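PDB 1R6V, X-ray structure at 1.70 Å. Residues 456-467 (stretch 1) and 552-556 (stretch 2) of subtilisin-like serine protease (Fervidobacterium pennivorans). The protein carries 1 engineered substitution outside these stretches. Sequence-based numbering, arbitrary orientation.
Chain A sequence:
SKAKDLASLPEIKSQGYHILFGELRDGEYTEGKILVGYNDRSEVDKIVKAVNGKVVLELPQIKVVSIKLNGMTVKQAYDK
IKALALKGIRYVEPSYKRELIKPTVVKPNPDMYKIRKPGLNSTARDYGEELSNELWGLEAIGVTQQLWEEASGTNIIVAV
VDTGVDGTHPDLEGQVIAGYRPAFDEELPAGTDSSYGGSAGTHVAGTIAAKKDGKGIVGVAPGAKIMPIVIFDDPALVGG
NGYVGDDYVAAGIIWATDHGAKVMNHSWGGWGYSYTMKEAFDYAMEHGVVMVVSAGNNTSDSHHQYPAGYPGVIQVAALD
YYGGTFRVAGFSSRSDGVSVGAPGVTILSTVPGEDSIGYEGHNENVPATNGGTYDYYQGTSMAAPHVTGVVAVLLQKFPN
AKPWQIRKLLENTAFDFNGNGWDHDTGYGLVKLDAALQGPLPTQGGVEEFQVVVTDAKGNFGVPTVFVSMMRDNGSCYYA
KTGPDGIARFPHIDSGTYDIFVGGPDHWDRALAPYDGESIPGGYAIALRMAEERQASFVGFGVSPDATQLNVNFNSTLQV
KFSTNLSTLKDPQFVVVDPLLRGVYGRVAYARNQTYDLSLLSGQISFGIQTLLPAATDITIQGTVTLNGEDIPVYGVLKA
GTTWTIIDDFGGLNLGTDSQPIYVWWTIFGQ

Stretch 1, residues 456-467: DAKGNFGVPTVF
Stretch 2 552-556: VNFNS

Residues that touch across the two stretches are at least 88 positions apart in sequence; the contact is small, burying 297 Å² in all, with no clear hydrogen bond between the stretches. Stretch 1 opens with a type I beta turn from Asp456 to Gly459, continues as loop, and is in a strand by Phe467. Stretch 2 leaves a strand at Asn553 and runs on in extended form, with phi/psi of -79/155° at Phe554, -146/162° at Asn555 and -155/170° at Ser556. The register pairs Asp456 with Phe554 (CA to CA 4.9 Å) and Ala457 with Asn555 (CA to CA 5.0 Å), so the register rises in the same sense in both chains over these two pairs.

Within stretch 1 the turn is held by its own polar groups. Asp456 (-76/-179°) leads into Ala457 (-51/-46°) and Lys458 (-88/2°), and Gly459 closes the turn at 66/31°, a positive phi that favours glycine. Gly459 N donates to Asp456 O at 2.9 Å, and Asp456 N donates to Phe461 O at 3.0 Å, tying the start of the stretch to the residue five positions on. The CA-to-CB bond of Asp456 points away from stretch 2, and with chi1 p (53°) its carboxylate folds over its own loop: OD1 accepts from Asn460 N at 2.8 Å and, weakly, from Phe461 N at 3.3 Å. Its OD2 is satisfied elsewhere in the structure.

The closest polar approach between the stretches, between Ala457 N and Phe554 O at 2.7 Å, has too poor an angle for a hydrogen bond; Asp456 C is 3.3 Å from the same Phe554 O. The CA-to-CB bond of Asn553 points sideways, with chi1 m (-65°), and the residue as a whole has 45 Å² covered by stretch 1.

The apolar part centres on Phe554, which has 95 Å² covered, the most of any residue here. Its CA-to-CB bond points sideways, and chi1 m (-85°) with chi2 -5° carries the ring to two valines whose CA-to-CB bonds point toward stretch 2. Val466 CG2 is 3.8 Å from Phe554 CE2, and Val463 CG2 is 4.3 Å from Phe554 CD2; both methyls approach the ring obliquely. Val463 (-102/117°) and Val466 (-86/133°) are both t about chi1. Between them, Pro464 (-84/153°) and Thr465 (65/28°, chi1 p) make no contact with stretch 2; Thr465 OG1 instead donates to Pro464 O at 2.5 Å. The CA-to-CB bond of Ala457 also points sideways, and Ala457 CB comes within 4.4 Å of Asn555 CB, where Asn555 has chi1 p (59°).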

# COMPACT_ATOMS: atom_id res chain seq x y z
N ASP A 456 -5.47 -14.20 -18.50
CA ASP A 456 -6.68 -14.53 -19.24
C ASP A 456 -6.67 -16.05 -19.43
O ASP A 456 -5.76 -16.74 -18.96
CB ASP A 456 -6.73 -13.79 -20.60
CG ASP A 456 -5.49 -13.98 -21.44
OD1 ASP A 456 -4.66 -14.86 -21.15
OD2 ASP A 456 -5.34 -13.24 -22.44
N ALA A 457 -7.68 -16.57 -20.12
CA ALA A 457 -7.82 -18.01 -20.33
C ALA A 457 -6.60 -18.76 -20.86
O ALA A 457 -6.26 -19.83 -20.34
CB ALA A 457 -9.03 -18.28 -21.23
N LYS A 458 -5.96 -18.22 -21.88
CA LYS A 458 -4.79 -18.85 -22.48
C LYS A 458 -3.50 -18.46 -21.79
O LYS A 458 -2.42 -18.87 -22.21
CB LYS A 458 -4.69 -18.48 -23.96
CG LYS A 458 -5.83 -18.99 -24.82
CD LYS A 458 -5.73 -20.48 -25.03
CE LYS A 458 -6.78 -20.96 -26.02
NZ LYS A 458 -6.68 -22.44 -26.25
N GLY A 459 -3.60 -17.65 -20.75
CA GLY A 459 -2.41 -17.22 -20.02
C GLY A 459 -1.48 -16.33 -20.82
O GLY A 459 -0.27 -16.34 -20.61
N ASN A 460 -2.04 -15.56 -21.75
CA ASN A 460 -1.24 -14.67 -22.57
C ASN A 460 -1.06 -13.28 -21.95
O ASN A 460 -0.00 -12.68 -22.09
CB ASN A 460 -1.87 -14.53 -23.96
CG ASN A 460 -1.85 -15.83 -24.73
OD1 ASN A 460 -0.83 -16.52 -24.78
ND2 ASN A 460 -2.98 -16.18 -25.35
N PHE A 461 -2.07 -12.78 -21.25
CA PHE A 461 -1.97 -11.47 -20.64
C PHE A 461 -2.34 -11.46 -19.17
O PHE A 461 -3.30 -12.11 -18.76
CB PHE A 461 -2.89 -10.48 -21.37
CG PHE A 461 -2.43 -10.13 -22.76
CD1 PHE A 461 -2.89 -10.86 -23.86
CD2 PHE A 461 -1.54 -9.08 -22.97
CE1 PHE A 461 -2.47 -10.53 -25.14
CE2 PHE A 461 -1.12 -8.76 -24.25
CZ PHE A 461 -1.58 -9.48 -25.34
N GLY A 462 -1.58 -10.72 -18.36
CA GLY A 462 -1.91 -10.64 -16.95
C GLY A 462 -3.11 -9.71 -16.77
O GLY A 462 -3.28 -8.74 -17.52
N VAL A 463 -3.94 -9.98 -15.77
CA VAL A 463 -5.12 -9.17 -15.50
C VAL A 463 -4.83 -8.25 -14.32
O VAL A 463 -4.58 -8.71 -13.20
CB VAL A 463 -6.36 -10.05 -15.15
CG1 VAL A 463 -7.60 -9.19 -15.07
CG2 VAL A 463 -6.52 -11.15 -16.17
N PRO A 464 -4.85 -6.94 -14.55
CA PRO A 464 -4.58 -5.97 -13.49
C PRO A 464 -5.75 -5.60 -12.58
O PRO A 464 -6.91 -5.66 -12.99
CB PRO A 464 -4.05 -4.76 -14.27
CG PRO A 464 -4.85 -4.81 -15.52
CD PRO A 464 -4.91 -6.28 -15.87
N THR A 465 -5.40 -5.22 -11.36
CA THR A 465 -6.35 -4.80 -10.33
C THR A 465 -7.30 -5.88 -9.83
O THR A 465 -8.43 -5.59 -9.41
CB THR A 465 -7.18 -3.54 -10.75
OG1 THR A 465 -8.21 -3.92 -11.68
CG2 THR A 465 -6.27 -2.50 -11.40
N VAL A 466 -6.86 -7.13 -9.91
CA VAL A 466 -7.65 -8.24 -9.41
C VAL A 466 -7.30 -8.32 -7.92
O VAL A 466 -6.12 -8.25 -7.55
CB VAL A 466 -7.28 -9.55 -10.13
CG1 VAL A 466 -7.91 -10.75 -9.41
CG2 VAL A 466 -7.78 -9.49 -11.58
N PHE A 467 -8.31 -8.44 -7.07
CA PHE A 467 -8.08 -8.53 -5.64
C PHE A 467 -7.72 -9.96 -5.28
O PHE A 467 -8.29 -10.90 -5.82
CB PHE A 467 -9.33 -8.12 -4.85
CG PHE A 467 -10.27 -7.23 -5.63
CD1 PHE A 467 -11.16 -7.76 -6.56
CD2 PHE A 467 -10.28 -5.85 -5.41
CE1 PHE A 467 -12.06 -6.94 -7.27
CE2 PHE A 467 -11.16 -5.02 -6.10
CZ PHE A 467 -12.05 -5.56 -7.03
N VAL A 552 -3.81 -18.37 -11.74
CA VAL A 552 -5.25 -18.33 -11.93
C VAL A 552 -5.54 -17.90 -13.37
O VAL A 552 -4.95 -16.95 -13.88
CB VAL A 552 -5.90 -17.31 -10.95
CG1 VAL A 552 -7.40 -17.28 -11.15
CG2 VAL A 552 -5.56 -17.69 -9.51
N ASN A 553 -6.43 -18.63 -14.04
CA ASN A 553 -6.77 -18.31 -15.41
C ASN A 553 -8.25 -17.94 -15.50
O ASN A 553 -9.12 -18.78 -15.30
CB ASN A 553 -6.48 -19.50 -16.32
CG ASN A 553 -5.00 -19.82 -16.41
OD1 ASN A 553 -4.24 -19.12 -17.08
ND2 ASN A 553 -4.58 -20.86 -15.71
N PHE A 554 -8.51 -16.67 -15.79
CA PHE A 554 -9.87 -16.19 -15.92
C PHE A 554 -10.42 -16.58 -17.29
O PHE A 554 -9.65 -16.81 -18.23
CB PHE A 554 -9.91 -14.65 -15.79
CG PHE A 554 -9.98 -14.14 -14.37
CD1 PHE A 554 -10.10 -15.02 -13.29
CD2 PHE A 554 -9.97 -12.78 -14.10
CE1 PHE A 554 -10.22 -14.56 -11.99
CE2 PHE A 554 -10.09 -12.30 -12.80
CZ PHE A 554 -10.22 -13.19 -11.73
N ASN A 555 -11.74 -16.68 -17.39
CA ASN A 555 -12.42 -16.97 -18.64
C ASN A 555 -13.74 -16.22 -18.62
O ASN A 555 -14.21 -15.81 -17.56
CB ASN A 555 -12.67 -18.48 -18.83
CG ASN A 555 -13.50 -19.10 -17.72
OD1 ASN A 555 -14.61 -18.66 -17.44
ND2 ASN A 555 -12.97 -20.13 -17.08
N SER A 556 -14.35 -16.04 -19.78
CA SER A 556 -15.62 -15.32 -19.87
C SER A 556 -16.40 -15.75 -21.11
O SER A 556 -15.88 -16.46 -21.98
CB SER A 556 -15.37 -13.82 -19.95
OG SER A 556 -14.48 -13.52 -21.02